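Local coordinates for globin protein (Ramazzottius varieornatus, PDB 5ZIQ) that binds heme in a globin fold with both axial positions of the iron filled by the protein, and may bind or carry oxygen as its relatives do, though its physiological role is unknown, at residues A[87-92]-A[132-137]; A[107-112]-A[158-163]. All coordinates share one frame; numbering follows the deposited sequence. Where two conformers were deposited one is given.

Contact 1 (A[87-92]-A[132-137]). With HEM (protoporphyrin IX containing Fe), chain E.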
loop_
_atom_site.group_PDB
_atom_site.type_symbol
_atom_site.label_atom_id
_atom_site.label_comp_id
_atom_site.label_asym_id
_atom_site.label_seq_id
_atom_site.Cartn_x
_atom_site.Cartn_y
_atom_site.Cartn_z
ATOM N N ALA A 87 2.091 2.188 9.016
ATOM C CA ALA A 87 0.639 2.088 8.818
ATOM C C ALA A 87 0.280 1.953 7.345
ATOM O O ALA A 87 -0.671 1.249 7.005
ATOM C CB ALA A 87 -0.079 3.292 9.430
ATOM N N HIS A 88 1.096 2.548 6.473
ATOM C CA HIS A 88 0.792 2.563 5.043
ATOM C C HIS A 88 1.278 1.390 4.223
ATOM O O HIS A 88 0.749 1.104 3.155
ATOM C CB HIS A 88 1.082 3.941 4.456
ATOM C CG HIS A 88 0.058 4.913 4.928
ATOM N ND1 HIS A 88 0.115 5.471 6.185
ATOM C CD2 HIS A 88 -1.162 5.222 4.434
ATOM C CE1 HIS A 88 -0.995 6.135 6.428
ATOM N NE2 HIS A 88 -1.796 5.989 5.385
ATOM N N ILE A 89 2.264 0.679 4.756
ATOM C CA ILE A 89 2.749 -0.522 4.096
ATOM C C ILE A 89 2.116 -1.785 4.706
ATOM O O ILE A 89 1.892 -2.762 4.002
ATOM C CB ILE A 89 4.306 -0.589 4.102
ATOM C CG1 ILE A 89 4.817 -1.767 3.276
ATOM C CG2 ILE A 89 4.888 -0.713 5.504
ATOM C CD1 ILE A 89 4.477 -1.690 1.809
ATOM N N THR A 90 1.873 -1.762 6.017
ATOM C CA THR A 90 1.476 -2.981 6.727
ATOM C C THR A 90 0.244 -3.659 6.112
ATOM O O THR A 90 0.283 -4.866 5.919
ATOM C CB THR A 90 1.304 -2.738 8.238
ATOM O OG1 THR A 90 2.592 -2.509 8.838
ATOM C CG2 THR A 90 0.627 -3.915 8.931
ATOM N N PRO A 91 -0.828 -2.899 5.793
ATOM C CA PRO A 91 -2.010 -3.623 5.266
ATOM C C PRO A 91 -1.756 -4.358 3.946
ATOM O O PRO A 91 -2.394 -5.361 3.679
ATOM C CB PRO A 91 -3.065 -2.512 5.093
ATOM C CG PRO A 91 -2.704 -1.538 6.151
ATOM C CD PRO A 91 -1.183 -1.493 6.089
ATOM N N TYR A 92 -0.837 -3.856 3.114
ATOM C CA TYR A 92 -0.484 -4.540 1.873
ATOM C C TYR A 92 0.245 -5.836 2.174
ATOM O O TYR A 92 -0.039 -6.870 1.578
ATOM C CB TYR A 92 0.371 -3.642 0.971
ATOM C CG TYR A 92 -0.395 -2.500 0.348
ATOM C CD1 TYR A 92 -1.387 -2.742 -0.640
ATOM C CD2 TYR A 92 -0.110 -1.174 0.713
ATOM C CE1 TYR A 92 -2.070 -1.696 -1.224
ATOM C CE2 TYR A 92 -0.766 -0.111 0.110
ATOM C CZ TYR A 92 -1.760 -0.384 -0.841
ATOM O OH TYR A 92 -2.431 0.653 -1.426
ATOM N N LYS A 132 0.161 4.179 -7.052
ATOM C CA LYS A 132 1.365 4.588 -7.780
ATOM C C LYS A 132 2.563 4.602 -6.850
ATOM O O LYS A 132 3.658 4.309 -7.272
ATOM C CB LYS A 132 1.207 5.987 -8.417
ATOM C CG LYS A 132 0.591 6.003 -9.818
ATOM C CD LYS A 132 0.158 7.403 -10.253
ATOM C CE LYS A 132 1.217 8.105 -11.095
ATOM N NZ LYS A 132 0.620 9.063 -12.042
ATOM N N CYS A 133 2.336 4.952 -5.588
ATOM C CA CYS A 133 3.418 5.013 -4.593
ATOM C C CYS A 133 3.931 3.634 -4.229
ATOM O O CYS A 133 5.143 3.435 -4.142
ATOM C CB CYS A 133 2.976 5.773 -3.352
ATOM S SG CYS A 133 2.506 7.462 -3.750
ATOM N N LEU A 134 3.011 2.682 -4.034
ATOM C CA LEU A 134 3.405 1.292 -3.833
ATOM C C LEU A 134 4.115 0.745 -5.059
ATOM O O LEU A 134 5.156 0.115 -4.925
ATOM C CB LEU A 134 2.204 0.410 -3.460
ATOM C CG LEU A 134 2.546 -1.068 -3.247
ATOM C CD1 LEU A 134 3.634 -1.307 -2.194
ATOM C CD2 LEU A 134 1.261 -1.801 -2.873
ATOM N N VAL A 135 3.567 1.003 -6.248
ATOM C CA VAL A 135 4.255 0.602 -7.493
ATOM C C VAL A 135 5.682 1.171 -7.568
ATOM O O VAL A 135 6.627 0.452 -7.900
ATOM C CB VAL A 135 3.414 0.977 -8.733
ATOM C CG1 VAL A 135 4.223 0.875 -10.018
ATOM C CG2 VAL A 135 2.177 0.095 -8.790
ATOM N N PHE A 136 5.832 2.449 -7.240
ATOM C CA PHE A 136 7.158 3.077 -7.200
ATOM C C PHE A 136 8.111 2.327 -6.278
ATOM O O PHE A 136 9.253 2.053 -6.647
ATOM C CB PHE A 136 7.076 4.546 -6.793
ATOM C CG PHE A 136 8.421 5.205 -6.675
ATOM C CD1 PHE A 136 9.172 5.499 -7.816
ATOM C CD2 PHE A 136 8.951 5.503 -5.421
ATOM C CE1 PHE A 136 10.412 6.106 -7.704
ATOM C CE2 PHE A 136 10.200 6.110 -5.302
ATOM C CZ PHE A 136 10.930 6.399 -6.447
ATOM N N ALA A 137 7.645 2.015 -5.069
ATOM C CA ALA A 137 8.490 1.302 -4.119
ATOM C C ALA A 137 8.835 -0.092 -4.628
ATOM O O ALA A 137 9.970 -0.538 -4.486
ATOM C CB ALA A 137 7.840 1.239 -2.748
HETATM C CHA HEM E . -4.327 6.259 8.746
HETATM C CHB HEM E . -3.467 9.330 5.118
HETATM C CHC HEM E . -4.371 5.639 2.021
HETATM C CHD HEM E . -3.424 2.608 5.685
HETATM C C1A HEM E . -4.091 7.414 8.042
HETATM C C2A HEM E . -4.052 8.715 8.602
HETATM C C3A HEM E . -3.811 9.586 7.584
HETATM C C4A HEM E . -3.689 8.835 6.390
HETATM C CMA HEM E . -3.669 11.080 7.707
HETATM C CAA HEM E . -4.247 9.050 10.065
HETATM C CBA HEM E . -2.991 9.700 10.660
HETATM C CGA HEM E . -1.872 8.698 10.746
HETATM O O1A HEM E . -2.083 7.567 11.238
HETATM O O2A HEM E . -0.735 8.988 10.325
HETATM C C1B HEM E . -3.699 8.593 3.943
HETATM C C2B HEM E . -3.743 9.161 2.645
HETATM C C3B HEM E . -3.999 8.152 1.759
HETATM C C4B HEM E . -4.099 6.908 2.553
HETATM C CMB HEM E . -3.562 10.626 2.318
HETATM C CAB HEM E . -4.138 8.256 0.299
HETATM C CBB HEM E . -3.259 8.978 -0.394
HETATM C C1C HEM E . -4.098 4.469 2.716
HETATM C C2C HEM E . -3.884 3.200 2.173
HETATM C C3C HEM E . -3.589 2.343 3.230
HETATM C C4C HEM E . -3.631 3.101 4.423
HETATM C CMC HEM E . -3.957 2.836 0.713
HETATM C CAC HEM E . -3.270 0.905 3.190
HETATM C CBC HEM E . -3.397 0.183 2.095
HETATM C C1D HEM E . -3.666 3.395 6.810
HETATM C C2D HEM E . -3.711 2.795 8.156
HETATM C C3D HEM E . -3.962 3.807 9.007
HETATM C C4D HEM E . -4.076 5.021 8.178
HETATM C CMD HEM E . -3.514 1.332 8.490
HETATM C CAD HEM E . -4.105 3.709 10.514
HETATM C CBD HEM E . -5.590 3.724 10.852
HETATM C CGD HEM E . -5.816 3.632 12.341
HETATM O O1D HEM E . -4.886 3.258 13.086
HETATM O O2D HEM E . -6.935 3.926 12.831
HETATM N NA HEM E . -3.904 7.507 6.684
HETATM N NB HEM E . -3.933 7.285 3.822
HETATM N NC HEM E . -3.955 4.380 4.074
HETATM N ND HEM E . -3.887 4.726 6.872
HETATM FE FE HEM E . -3.925 5.958 5.415
#

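Contact 2 (A[107-112]-A[158-163]). With HEM (protoporphyrin IX containing Fe), chain E; SO4 (sulfate ion), chain G.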
loop_
_atom_site.group_PDB
_atom_site.type_symbol
_atom_site.label_atom_id
_atom_site.label_comp_id
_atom_site.label_asym_id
_atom_site.label_seq_id
_atom_site.Cartn_x
_atom_site.Cartn_y
_atom_site.Cartn_z
ATOM N N THR A 107 -12.057 -8.524 5.637
ATOM C CA THR A 107 -12.221 -7.860 6.936
ATOM C C THR A 107 -11.116 -6.800 7.116
ATOM O O THR A 107 -11.388 -5.638 7.465
ATOM C CB THR A 107 -12.155 -8.910 8.061
ATOM O OG1 THR A 107 -13.300 -9.767 7.956
ATOM C CG2 THR A 107 -12.117 -8.240 9.467
ATOM N N ASN A 108 -9.881 -7.192 6.824
ATOM C CA ASN A 108 -8.737 -6.313 7.075
ATOM C C ASN A 108 -8.735 -5.111 6.150
ATOM O O ASN A 108 -8.520 -3.981 6.607
ATOM C CB ASN A 108 -7.430 -7.095 6.956
ATOM C CG ASN A 108 -7.232 -8.077 8.093
ATOM O OD1 ASN A 108 -7.787 -7.906 9.180
ATOM N ND2 ASN A 108 -6.447 -9.119 7.841
ATOM N N LEU A 109 -9.002 -5.336 4.857
ATOM C CA LEU A 109 -8.999 -4.223 3.907
ATOM C C LEU A 109 -10.166 -3.271 4.124
ATOM O O LEU A 109 -9.996 -2.048 4.040
ATOM C CB LEU A 109 -8.940 -4.724 2.470
ATOM C CG LEU A 109 -7.638 -5.451 2.098
ATOM C CD1 LEU A 109 -7.861 -6.146 0.765
ATOM C CD2 LEU A 109 -6.443 -4.485 2.052
ATOM N N LYS A 110 -11.358 -3.799 4.417
ATOM C CA LYS A 110 -12.484 -2.894 4.678
ATOM C C LYS A 110 -12.243 -2.065 5.940
ATOM O O LYS A 110 -12.588 -0.886 5.966
ATOM C CB LYS A 110 -13.818 -3.658 4.756
ATOM C CG LYS A 110 -14.223 -4.268 3.419
ATOM C CD LYS A 110 -15.443 -5.163 3.534
ATOM C CE LYS A 110 -15.567 -6.039 2.301
ATOM N NZ LYS A 110 -16.782 -6.897 2.356
ATOM N N ARG A 111 -11.593 -2.643 6.958
ATOM C CA ARG A 111 -11.227 -1.858 8.143
ATOM C C ARG A 111 -10.326 -0.651 7.795
ATOM O O ARG A 111 -10.572 0.460 8.275
ATOM C CB ARG A 111 -10.552 -2.730 9.193
ATOM C CG ARG A 111 -10.038 -1.928 10.392
ATOM C CD ARG A 111 -9.630 -2.785 11.557
ATOM N NE ARG A 111 -10.815 -3.308 12.217
ATOM C CZ ARG A 111 -11.158 -4.589 12.282
ATOM N NH1 ARG A 111 -10.405 -5.530 11.724
ATOM N NH2 ARG A 111 -12.279 -4.923 12.911
ATOM N N VAL A 112 -9.328 -0.861 6.931
ATOM C CA VAL A 112 -8.426 0.230 6.513
ATOM C C VAL A 112 -9.266 1.365 5.933
ATOM O O VAL A 112 -9.076 2.529 6.282
ATOM C CB VAL A 112 -7.423 -0.260 5.448
ATOM C CG1 VAL A 112 -6.640 0.900 4.846
ATOM C CG2 VAL A 112 -6.460 -1.280 6.042
ATOM N N ILE A 158 -3.118 -4.810 -6.764
ATOM C CA ILE A 158 -3.209 -3.512 -6.066
ATOM C C ILE A 158 -4.573 -2.872 -6.336
ATOM O O ILE A 158 -5.195 -2.357 -5.400
ATOM C CB ILE A 158 -2.049 -2.564 -6.452
ATOM C CG1 ILE A 158 -0.718 -3.147 -5.961
ATOM C CG2 ILE A 158 -2.259 -1.164 -5.866
ATOM C CD1 ILE A 158 0.503 -2.448 -6.521
ATOM N N SER A 159 -5.039 -2.924 -7.587
ATOM C CA SER A 159 -6.377 -2.399 -7.928
ATOM C C SER A 159 -7.480 -3.062 -7.103
ATOM O O SER A 159 -8.351 -2.382 -6.561
ATOM C CB SER A 159 -6.674 -2.562 -9.419
ATOM O OG SER A 159 -5.874 -1.673 -10.167
ATOM N N TRP A 160 -7.405 -4.385 -6.983
ATOM C CA TRP A 160 -8.411 -5.142 -6.248
ATOM C C TRP A 160 -8.390 -4.740 -4.764
ATOM O O TRP A 160 -9.452 -4.496 -4.167
ATOM C CB TRP A 160 -8.163 -6.630 -6.446
ATOM C CG TRP A 160 -9.111 -7.528 -5.712
ATOM C CD1 TRP A 160 -10.304 -8.020 -6.180
ATOM C CD2 TRP A 160 -8.945 -8.056 -4.402
ATOM N NE1 TRP A 160 -10.893 -8.821 -5.223
ATOM C CE2 TRP A 160 -10.076 -8.866 -4.130
ATOM C CE3 TRP A 160 -7.944 -7.932 -3.419
ATOM C CZ2 TRP A 160 -10.245 -9.543 -2.919
ATOM C CZ3 TRP A 160 -8.112 -8.608 -2.214
ATOM C CH2 TRP A 160 -9.255 -9.400 -1.972
ATOM N N THR A 161 -7.198 -4.633 -4.168
ATOM C CA THR A 161 -7.138 -4.163 -2.772
ATOM C C THR A 161 -7.754 -2.779 -2.596
ATOM O O THR A 161 -8.460 -2.560 -1.611
ATOM C CB THR A 161 -5.708 -4.159 -2.152
ATOM O OG1 THR A 161 -4.869 -3.177 -2.785
ATOM C CG2 THR A 161 -5.079 -5.529 -2.262
ATOM N N THR A 162 -7.495 -1.849 -3.525
ATOM C CA THR A 162 -8.077 -0.485 -3.426
ATOM C C THR A 162 -9.594 -0.515 -3.435
ATOM O O THR A 162 -10.236 0.228 -2.668
ATOM C CB THR A 162 -7.586 0.400 -4.571
ATOM O OG1 THR A 162 -6.191 0.568 -4.409
ATOM C CG2 THR A 162 -8.262 1.817 -4.582
ATOM N N GLU A 163 -10.155 -1.351 -4.308
ATOM C CA GLU A 163 -11.597 -1.506 -4.369
ATOM C C GLU A 163 -12.159 -1.951 -3.013
ATOM O O GLU A 163 -13.178 -1.417 -2.569
ATOM C CB GLU A 163 -11.982 -2.446 -5.506
ATOM C CG GLU A 163 -13.436 -2.339 -5.941
ATOM C CD GLU A 163 -14.390 -3.163 -5.099
ATOM O OE1 GLU A 163 -15.487 -2.639 -4.787
ATOM O OE2 GLU A 163 -14.061 -4.329 -4.765
HETATM C CHA HEM E . -4.327 6.259 8.746
HETATM C CHB HEM E . -3.467 9.330 5.118
HETATM C CHC HEM E . -4.371 5.639 2.021
HETATM C CHD HEM E . -3.424 2.608 5.685
HETATM C C1A HEM E . -4.091 7.414 8.042
HETATM C C2A HEM E . -4.052 8.715 8.602
HETATM C C3A HEM E . -3.811 9.586 7.584
HETATM C C4A HEM E . -3.689 8.835 6.390
HETATM C CMA HEM E . -3.669 11.080 7.707
HETATM C CAA HEM E . -4.247 9.050 10.065
HETATM C CBA HEM E . -2.991 9.700 10.660
HETATM C CGA HEM E . -1.872 8.698 10.746
HETATM O O1A HEM E . -2.083 7.567 11.238
HETATM O O2A HEM E . -0.735 8.988 10.325
HETATM C C1B HEM E . -3.699 8.593 3.943
HETATM C C2B HEM E . -3.743 9.161 2.645
HETATM C C3B HEM E . -3.999 8.152 1.759
HETATM C C4B HEM E . -4.099 6.908 2.553
HETATM C CMB HEM E . -3.562 10.626 2.318
HETATM C CAB HEM E . -4.138 8.256 0.299
HETATM C CBB HEM E . -3.259 8.978 -0.394
HETATM C C1C HEM E . -4.098 4.469 2.716
HETATM C C2C HEM E . -3.884 3.200 2.173
HETATM C C3C HEM E . -3.589 2.343 3.230
HETATM C C4C HEM E . -3.631 3.101 4.423
HETATM C CMC HEM E . -3.957 2.836 0.713
HETATM C CAC HEM E . -3.270 0.905 3.190
HETATM C CBC HEM E . -3.397 0.183 2.095
HETATM C C1D HEM E . -3.666 3.395 6.810
HETATM C C2D HEM E . -3.711 2.795 8.156
HETATM C C3D HEM E . -3.962 3.807 9.007
HETATM C C4D HEM E . -4.076 5.021 8.178
HETATM C CMD HEM E . -3.514 1.332 8.490
HETATM C CAD HEM E . -4.105 3.709 10.514
HETATM C CBD HEM E . -5.590 3.724 10.852
HETATM C CGD HEM E . -5.816 3.632 12.341
HETATM O O1D HEM E . -4.886 3.258 13.086
HETATM O O2D HEM E . -6.935 3.926 12.831
HETATM N NA HEM E . -3.904 7.507 6.684
HETATM N NB HEM E . -3.933 7.285 3.822
HETATM N NC HEM E . -3.955 4.380 4.074
HETATM N ND HEM E . -3.887 4.726 6.872
HETATM FE FE HEM E . -3.925 5.958 5.415
HETATM S S SO4 G . -13.422 -1.049 13.697
HETATM O O1 SO4 G . -13.677 -2.360 13.059
HETATM O O2 SO4 G . -12.879 -0.099 12.699
HETATM O O3 SO4 G . -14.698 -0.516 14.236
HETATM O O4 SO4 G . -12.434 -1.214 14.792
#

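Contact 1 (A[87-92]-A[132-137])
H88 NE2 holds the heme iron at 2.1 Å, with H116 NE2 as the other axial ligand. H88 ND1 bonds to the carbonyl O of A84, one turn back in the same helix, which helps set the turn of the imidazole. Four residues on, Y92 takes the contact from the heme to helix 127-142, its ring held between two unlike carbons. Over one face, L134 CD2 sits above the middle, 3.5 Å from the Y92 ring centroid and only 9° off the normal, a well-centred CH-pi contact. On the opposite face lies the vinyl carbon CBC of the heme, displaced toward the rim and 3.3 Å from Y92 CE2. The phenol oxygen also reaches the pyrrole edge, Y92 OH being 3.4 Å from the heme methyl CMC. In globin terms this is helix E, carrying the distal histidine, packed on helix G; with iron held by histidines from both sides the heme is hexacoordinate. P91 has no amide hydrogen to give, and the helix kinks here, Y92 N making only a weak bond to I89 O; P91 CG meanwhile packs on heme CMD at 3.8 Å. With an alanine in place of Y92, L134 CD2 would lose its ring and the vinyl group would probably be left freer to turn beside a gap. L134 uses both branches: with its CG anti to the backbone N (chi1 179°), CD2 serves the ring while CD1 lies 4.1 Å from I89 CD1, the two side chains crossing at about a right angle. F38 and M49, from helices 25-38 and 42-56, pack against both I89 and L134.

Contact 2 (A[107-112]-A[158-163])
Apolar packing alone joins the two segments, and it runs through one methyl: L109 CD1 lies 3.9 Å from W160 CZ3, with the side chains crossing at about a right angle and the methyl meeting the indole obliquely. The same CD1 rests against T161, 4.1 Å from both T161 CA and T161 CB, so that one methyl touches two consecutive residues of helix 148-170. The backbones come close here, L109 CA and T161 CA being 6.9 Å apart, and K164 and I165 of the same helix also touch L109. On the heme side of helix 102-115, V112 CG1 packs at 3.7 Å from the heme methine carbon CHD. Hydrogen bonds work within each helix or reach beyond the pair. T161 turns its hydroxyl back along its own helix: OG1 stands between the backbone N and the carbonyl carbon (chi1 67°) and gives a 2.8 Å bond from T161 OG1 to I158 O. That carbonyl thereby accepts twice, also taking the amide of T162, and the buried hydroxyl is satisfied without a partner in the other helix. T162 OG1 bonds to E131 of helix 127-142. Away from the other helix, the exposed R111 offers the edge of its guanidinium group to a sulfate, probably from the crystallisation liquor. Both donors on that edge converge on one oxygen, R111 NH2 at 2.9 Å from sulfate O1 and R111 NE also bonding to it, each bond clearly bent (145° and 139°). Beside the heme, V112 O is hydrogen-bonded to ND1 of the axial ligand H116, placing the contact on the proximal side of the globin fold, where helix F lies against helix H.

How the contacts relate
From the N terminus, helices 25-38 and 42-56 come first and supply neighbours to contact 1. Helix 79-97 then opens contact 1, which closes only at helix 127-142, with 39 residues between its segments. Inside that span helix 102-115 opens contact 2, which closes at 158-163 of helix 148-170, past the end of contact 1; the two loops therefore cross. They also meet in space: Y92 packs on T161, P91 on V112, and I158 on both L134 and V135. Together they tie the distal and proximal helices to the last two long helices, and both contacts touch the heme.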